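Local structure of early 35 kDa protein (Autographa californica nucleopolyhedrovirus, 1P35) at residues A[27-32]-A[44-49]. The protein blocks host-cell apoptosis during baculovirus infection by inhibiting caspases, and also suppresses the antiviral RNA interference response of the insect host. Sequence-based numbering, arbitrary orientation.
Sequences LVYINK and MMFNIS
Y29 and F46 meet through different first torsions: CG of Y29 stands anti to its backbone N (chi1 -171°), whereas CG of F46 lies between its own N and carbonyl carbon (chi1 58°). The two side chains slide past each other from facing strands and form an offset stack, with ring centroids 5.0 Å apart and planes inclined by 19°. F46 CE2 lies over the rim of one Y29 face, 4.1 Å from Y29 CD2. The thioether end of M44 adds a Met-aromatic contact to the same ring. The M44 chain is extended to SD and then bends at chi3, which brings CE to 3.3 Å from Y29 CE1; SD sits 4.4 Å from the Y29 ring centroid in an oblique approach. N31 reaches toward M44 tip to tip, ND2 lying 3.5 Å from M44 SD, while its OD1 is hydrogen-bonded to Y100 OH, so the amide is held from beyond this pair of strands. At the other end, L27 CD2 points at the edge of the F46 ring, an approach modelled too close to be reliable, and the same CD2 is 4.3 Å from I48 CG2. Apolar and sulfur contacts thus join two nearly antiparallel strands whose axes, 11.2 Å apart at closest, are too distant for backbone pairing; alternate side chains from each strand fill the space between them in a buried layer of the core. Around it, strand 24-33 is hydrogen-bonded between strands 10-21 and 164-170, strand 42-48 pairs with strands 2-4 and 148-154, and F46 also packs on A150 and C152 of strand 148-154.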
# COMPACT_ATOMS: atom_id res chain seq x y z
N LEU A 27 -7.82 -19.28 -8.92
CA LEU A 27 -8.12 -19.08 -7.54
C LEU A 27 -6.88 -18.52 -6.85
O LEU A 27 -5.81 -19.11 -6.96
CB LEU A 27 -8.50 -20.40 -6.85
CG LEU A 27 -8.66 -20.16 -5.34
CD1 LEU A 27 -9.91 -19.29 -5.11
CD2 LEU A 27 -8.83 -21.48 -4.57
N VAL A 28 -7.05 -17.38 -6.17
CA VAL A 28 -6.03 -16.72 -5.40
C VAL A 28 -6.62 -16.83 -4.00
O VAL A 28 -7.82 -16.52 -3.74
CB VAL A 28 -5.81 -15.24 -5.82
CG1 VAL A 28 -4.90 -14.55 -4.79
CG2 VAL A 28 -5.05 -15.18 -7.13
N TYR A 29 -5.79 -17.33 -3.08
CA TYR A 29 -6.28 -17.60 -1.76
C TYR A 29 -5.14 -17.17 -0.85
O TYR A 29 -4.01 -17.68 -0.98
CB TYR A 29 -6.60 -19.12 -1.62
CG TYR A 29 -7.33 -19.49 -0.32
CD1 TYR A 29 -6.65 -19.49 0.87
CD2 TYR A 29 -8.72 -19.76 -0.30
CE1 TYR A 29 -7.28 -19.74 2.07
CE2 TYR A 29 -9.40 -20.02 0.94
CZ TYR A 29 -8.62 -20.00 2.14
OH TYR A 29 -9.14 -20.23 3.41
N ILE A 30 -5.45 -16.24 0.06
CA ILE A 30 -4.48 -15.65 0.99
C ILE A 30 -5.07 -15.65 2.40
O ILE A 30 -6.29 -15.33 2.61
CB ILE A 30 -4.24 -14.13 0.64
CG1 ILE A 30 -3.57 -13.97 -0.70
CG2 ILE A 30 -3.36 -13.43 1.68
CD1 ILE A 30 -4.34 -12.90 -1.56
N ASN A 31 -4.24 -16.03 3.37
CA ASN A 31 -4.72 -15.94 4.76
C ASN A 31 -3.57 -15.66 5.70
O ASN A 31 -2.42 -15.55 5.26
CB ASN A 31 -5.49 -17.21 5.22
CG ASN A 31 -4.62 -18.47 5.32
OD1 ASN A 31 -3.39 -18.43 5.23
ND2 ASN A 31 -5.29 -19.61 5.49
N LYS A 32 -3.87 -15.52 6.99
CA LYS A 32 -2.82 -15.26 7.96
C LYS A 32 -2.89 -16.15 9.18
O LYS A 32 -3.81 -16.02 10.01
CB LYS A 32 -2.82 -13.79 8.36
CG LYS A 32 -1.65 -13.36 9.23
CD LYS A 32 -1.60 -11.85 9.40
CE LYS A 32 -1.51 -11.17 8.03
NZ LYS A 32 -1.39 -9.70 8.11
N MET A 44 -3.99 -27.28 4.66
CA MET A 44 -5.25 -26.59 4.44
C MET A 44 -5.87 -27.20 3.18
O MET A 44 -5.22 -27.31 2.16
CB MET A 44 -5.03 -25.10 4.24
CG MET A 44 -6.31 -24.37 3.83
SD MET A 44 -6.25 -22.56 3.79
CE MET A 44 -5.10 -22.20 2.43
N MET A 45 -7.11 -27.62 3.25
CA MET A 45 -7.71 -28.23 2.07
C MET A 45 -9.04 -27.66 1.79
O MET A 45 -9.71 -27.18 2.70
CB MET A 45 -7.84 -29.73 2.28
CG MET A 45 -6.55 -30.40 2.83
SD MET A 45 -6.68 -32.15 2.50
CE MET A 45 -5.51 -32.79 3.77
N PHE A 46 -9.46 -27.69 0.54
CA PHE A 46 -10.79 -27.16 0.29
C PHE A 46 -11.25 -27.57 -1.09
O PHE A 46 -10.44 -27.93 -1.98
CB PHE A 46 -10.79 -25.62 0.48
CG PHE A 46 -9.79 -24.86 -0.41
CD1 PHE A 46 -10.08 -24.61 -1.76
CD2 PHE A 46 -8.57 -24.39 0.12
CE1 PHE A 46 -9.19 -23.89 -2.58
CE2 PHE A 46 -7.66 -23.67 -0.68
CZ PHE A 46 -7.98 -23.42 -2.05
N ASN A 47 -12.55 -27.53 -1.26
CA ASN A 47 -13.15 -27.91 -2.52
C ASN A 47 -13.01 -26.86 -3.62
O ASN A 47 -13.00 -25.64 -3.35
CB ASN A 47 -14.64 -28.21 -2.29
CG ASN A 47 -14.87 -29.52 -1.55
OD1 ASN A 47 -15.76 -29.62 -0.68
ND2 ASN A 47 -14.11 -30.54 -1.91
N ILE A 48 -12.86 -27.35 -4.85
CA ILE A 48 -12.81 -26.52 -6.04
C ILE A 48 -13.65 -27.28 -7.10
O ILE A 48 -13.87 -28.48 -6.97
CB ILE A 48 -11.34 -26.21 -6.52
CG1 ILE A 48 -10.55 -27.50 -6.71
CG2 ILE A 48 -10.65 -25.25 -5.53
CD1 ILE A 48 -9.12 -27.24 -7.18
N SER A 49 -14.14 -26.59 -8.12
CA SER A 49 -15.00 -27.25 -9.11
C SER A 49 -14.27 -28.06 -10.23
O SER A 49 -14.92 -28.65 -11.08
CB SER A 49 -15.92 -26.21 -9.74
OG SER A 49 -15.15 -25.20 -10.38